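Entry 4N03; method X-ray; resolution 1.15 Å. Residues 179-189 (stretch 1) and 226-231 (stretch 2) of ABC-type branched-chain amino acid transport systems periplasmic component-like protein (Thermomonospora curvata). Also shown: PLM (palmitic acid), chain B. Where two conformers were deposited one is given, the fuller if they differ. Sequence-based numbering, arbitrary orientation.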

# COMPACT_ATOMS: atom_id res chain seq x y z
N ASP A 179 4.34 -11.83 -6.19
CA ASP A 179 3.41 -10.77 -6.60
C ASP A 179 3.87 -9.36 -6.40
O ASP A 179 3.55 -8.47 -7.19
CB ASP A 179 2.10 -10.85 -5.71
CG ASP A 179 1.11 -11.82 -6.20
OD1 ASP A 179 1.36 -12.54 -7.21
OD2 ASP A 179 0.06 -11.93 -5.61
N TYR A 180 4.52 -9.09 -5.26
CA TYR A 180 4.94 -7.71 -4.94
C TYR A 180 6.21 -7.39 -5.74
O TYR A 180 6.18 -6.55 -6.64
CB TYR A 180 5.12 -7.55 -3.42
CG TYR A 180 5.96 -6.39 -2.95
CD1 TYR A 180 6.08 -5.20 -3.64
CD2 TYR A 180 6.62 -6.47 -1.74
CE1 TYR A 180 6.85 -4.14 -3.16
CE2 TYR A 180 7.35 -5.42 -1.22
CZ TYR A 180 7.47 -4.27 -1.92
OH TYR A 180 8.20 -3.19 -1.43
N GLY A 181 7.33 -8.02 -5.41
CA GLY A 181 8.56 -7.67 -6.06
C GLY A 181 8.55 -7.91 -7.55
O GLY A 181 9.13 -7.17 -8.30
N GLY A 182 7.86 -8.99 -7.95
CA GLY A 182 7.76 -9.33 -9.36
C GLY A 182 6.97 -8.32 -10.15
O GLY A 182 7.28 -8.05 -11.31
N SER A 183 5.93 -7.74 -9.55
CA SER A 183 5.18 -6.68 -10.22
C SER A 183 6.04 -5.43 -10.37
O SER A 183 6.08 -4.80 -11.41
CB SER A 183 3.88 -6.42 -9.49
OG SER A 183 3.15 -5.34 -10.02
N ALA A 184 6.73 -5.04 -9.28
CA ALA A 184 7.63 -3.92 -9.39
C ALA A 184 8.64 -4.15 -10.52
O ALA A 184 8.93 -3.27 -11.30
CB ALA A 184 8.30 -3.69 -8.05
N LEU A 185 9.26 -5.32 -10.47
CA LEU A 185 10.28 -5.71 -11.45
C LEU A 185 9.78 -5.64 -12.92
O LEU A 185 10.50 -5.19 -13.79
CB LEU A 185 10.78 -7.10 -11.15
CG LEU A 185 11.86 -7.66 -12.06
CD1 LEU A 185 13.16 -6.90 -11.93
CD2 LEU A 185 12.09 -9.11 -11.74
N ARG A 186 8.54 -6.01 -13.10
CA ARG A 186 7.94 -5.88 -14.42
C ARG A 186 8.01 -4.46 -14.92
O ARG A 186 8.30 -4.16 -16.08
CB ARG A 186 6.51 -6.41 -14.42
CG ARG A 186 5.87 -6.41 -15.79
CD ARG A 186 4.43 -6.80 -15.71
NE ARG A 186 3.81 -6.79 -17.02
CZ ARG A 186 3.32 -7.83 -17.63
NH1 ARG A 186 3.30 -9.03 -17.08
NH2 ARG A 186 2.75 -7.63 -18.77
N GLY A 187 7.70 -3.51 -14.04
CA GLY A 187 7.80 -2.09 -14.38
C GLY A 187 9.22 -1.65 -14.66
O GLY A 187 9.49 -0.98 -15.66
N THR A 188 10.16 -2.06 -13.81
CA THR A 188 11.56 -1.77 -14.06
C THR A 188 11.97 -2.22 -15.47
O THR A 188 12.65 -1.47 -16.18
CB THR A 188 12.43 -2.48 -13.02
OG1 THR A 188 12.03 -2.03 -11.73
CG2 THR A 188 13.87 -2.19 -13.21
N LYS A 189 11.62 -3.45 -15.81
CA LYS A 189 12.06 -4.03 -17.08
C LYS A 189 11.40 -3.35 -18.25
O LYS A 189 12.04 -3.19 -19.31
CB LYS A 189 11.82 -5.51 -17.06
CG LYS A 189 12.74 -6.19 -16.06
CD LYS A 189 12.36 -7.61 -15.81
CE LYS A 189 12.66 -8.43 -17.04
NZ LYS A 189 12.54 -9.81 -16.60
N ILE A 226 20.17 1.37 -7.75
CA ILE A 226 19.72 0.21 -6.98
C ILE A 226 18.25 0.39 -6.73
O ILE A 226 17.85 1.40 -6.14
CB ILE A 226 20.47 0.10 -5.64
CG1 ILE A 226 21.99 -0.07 -5.88
CG2 ILE A 226 19.92 -1.04 -4.81
CD1 ILE A 226 22.82 0.12 -4.62
N LEU A 227 17.42 -0.57 -7.08
CA LEU A 227 15.99 -0.57 -6.85
C LEU A 227 15.69 -1.66 -5.85
O LEU A 227 16.33 -2.71 -5.84
CB LEU A 227 15.21 -0.81 -8.14
CG LEU A 227 15.02 0.42 -9.04
CD1 LEU A 227 16.27 1.20 -9.38
CD2 LEU A 227 14.31 -0.03 -10.32
N LEU A 228 14.72 -1.37 -4.96
CA LEU A 228 14.41 -2.28 -3.86
C LEU A 228 12.92 -2.42 -3.68
O LEU A 228 12.24 -1.44 -3.38
CB LEU A 228 15.03 -1.80 -2.56
CG LEU A 228 14.80 -2.68 -1.33
CD1 LEU A 228 15.40 -4.07 -1.49
CD2 LEU A 228 15.33 -2.05 -0.06
N SER A 229 12.42 -3.64 -3.76
CA SER A 229 11.05 -3.96 -3.44
C SER A 229 11.04 -4.99 -2.36
O SER A 229 11.15 -6.19 -2.56
CB SER A 229 10.29 -4.43 -4.68
OG SER A 229 10.39 -3.49 -5.73
N ALA A 230 11.01 -4.46 -1.13
CA ALA A 230 11.14 -5.26 0.09
C ALA A 230 10.55 -4.40 1.21
O ALA A 230 9.76 -3.48 0.94
CB ALA A 230 12.58 -5.58 0.33
N GLY A 231 10.85 -4.77 2.46
CA GLY A 231 10.33 -4.06 3.60
C GLY A 231 11.40 -3.27 4.29
O GLY A 231 12.54 -3.13 3.85
C1 PLM B . 3.15 -6.42 -0.56
O1 PLM B . 2.49 -5.93 -1.51
O2 PLM B . 3.14 -7.62 -0.23
C2 PLM B . 3.89 -5.47 0.36
C3 PLM B . 2.83 -4.89 1.39
C4 PLM B . 3.37 -3.76 2.24
C5 PLM B . 2.39 -3.27 3.24
C6 PLM B . 2.78 -2.05 4.11
C7 PLM B . 2.30 -0.76 3.45
C8 PLM B . 2.77 0.52 4.09
C9 PLM B . 2.06 1.78 3.63
CA PLM B . 2.69 2.49 2.41
CB PLM B . 1.67 3.57 1.89
CC PLM B . 1.39 3.41 0.37
CD PLM B . 0.08 4.01 -0.10
CE PLM B . -0.26 3.85 -1.58
CF PLM B . -1.78 3.90 -1.79
CG PLM B . -2.35 5.30 -1.93

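Stretch 1 is helical and packs against the strand 226-229 and Ala230, just after it. The two run closer to antiparallel than parallel, with 147° between their N-to-C directions. Their axes approach to 8.6 Å. The contact is small, burying 261 Å² in total over both sides. It is made by Tyr180, Gly181, Ala184 and Thr188, residues that recur along one side of the helix.

Asp179 takes no part. Its side chain is out of reach of the other stretch.

Tyr180 makes the one hydrogen bond between the stretches. Its CA-to-CB bond points toward the strand, and chi1 is t (160°). The ring reaches past Ser229, with CE1 of Tyr180 3.8 Å from CB of Ser229. The phenol then donates from OH of Tyr180 to O of Ala230 at 2.9 Å. Because the acceptor is a main-chain carbonyl, Ala230 can serve here although its own CB points away from the helix. N of Ala230 is also close to OH of Tyr180, at 3.1 Å, but the angle is poor and the pair is not hydrogen-bonded. A long aromatic side chain with a polar tip suits this place: the ring fills space beside the strand and the hydroxyl meets a buried carbonyl. C2 of the palmitic acid lies over one face of the same ring, 3.6 Å from CD2 of Tyr180. Tyr180 thus touches both the ligand and the second stretch.

Gly181 is the point of closest backbone register. Its CA lies 5.2 Å from CA of Ser229 and 3.9 Å from CB of Ser229. Gly181 has no side chain, so its backbone itself meets the Ser229 side chain. Gly182 and Ser183 make no contact with the strand.

Ala184 comes one turn after Tyr180 and again points toward the strand. Its CB is 3.1 Å from OG of Ser229, a tight contact but not a hydrogen bond. The small methyl group fits the short space there. Ser229 has chi1 m (-54°), and its OG is hydrogen-bonded elsewhere in the structure. It has the largest covered area of any residue in the contact, 73 Å².

Leu185, Arg186 and Gly187 make no contact with the other stretch.

Thr188 closes the contact one turn beyond Ala184. Its CA-to-CB bond points toward the strand, and chi1 is m (-58°). OG1 of Thr188 lies 3.3 Å from CD2 of Leu227, whose own CA-to-CB bond points toward the helix. The hydroxyl also gives a weak hydrogen bond back to the helix, from OG1 of Thr188 to O of Ala184 at 3.4 Å. Here the backbones are farther apart, with CA of Thr188 8.5 Å from CA of Leu227. The longer leucine side chain spans that wider gap. Leu227 and Ser229 point toward the helix, while Leu228 between them points away, as expected for alternating residues of a strand.

Lys189 is exposed and does not reach the strand.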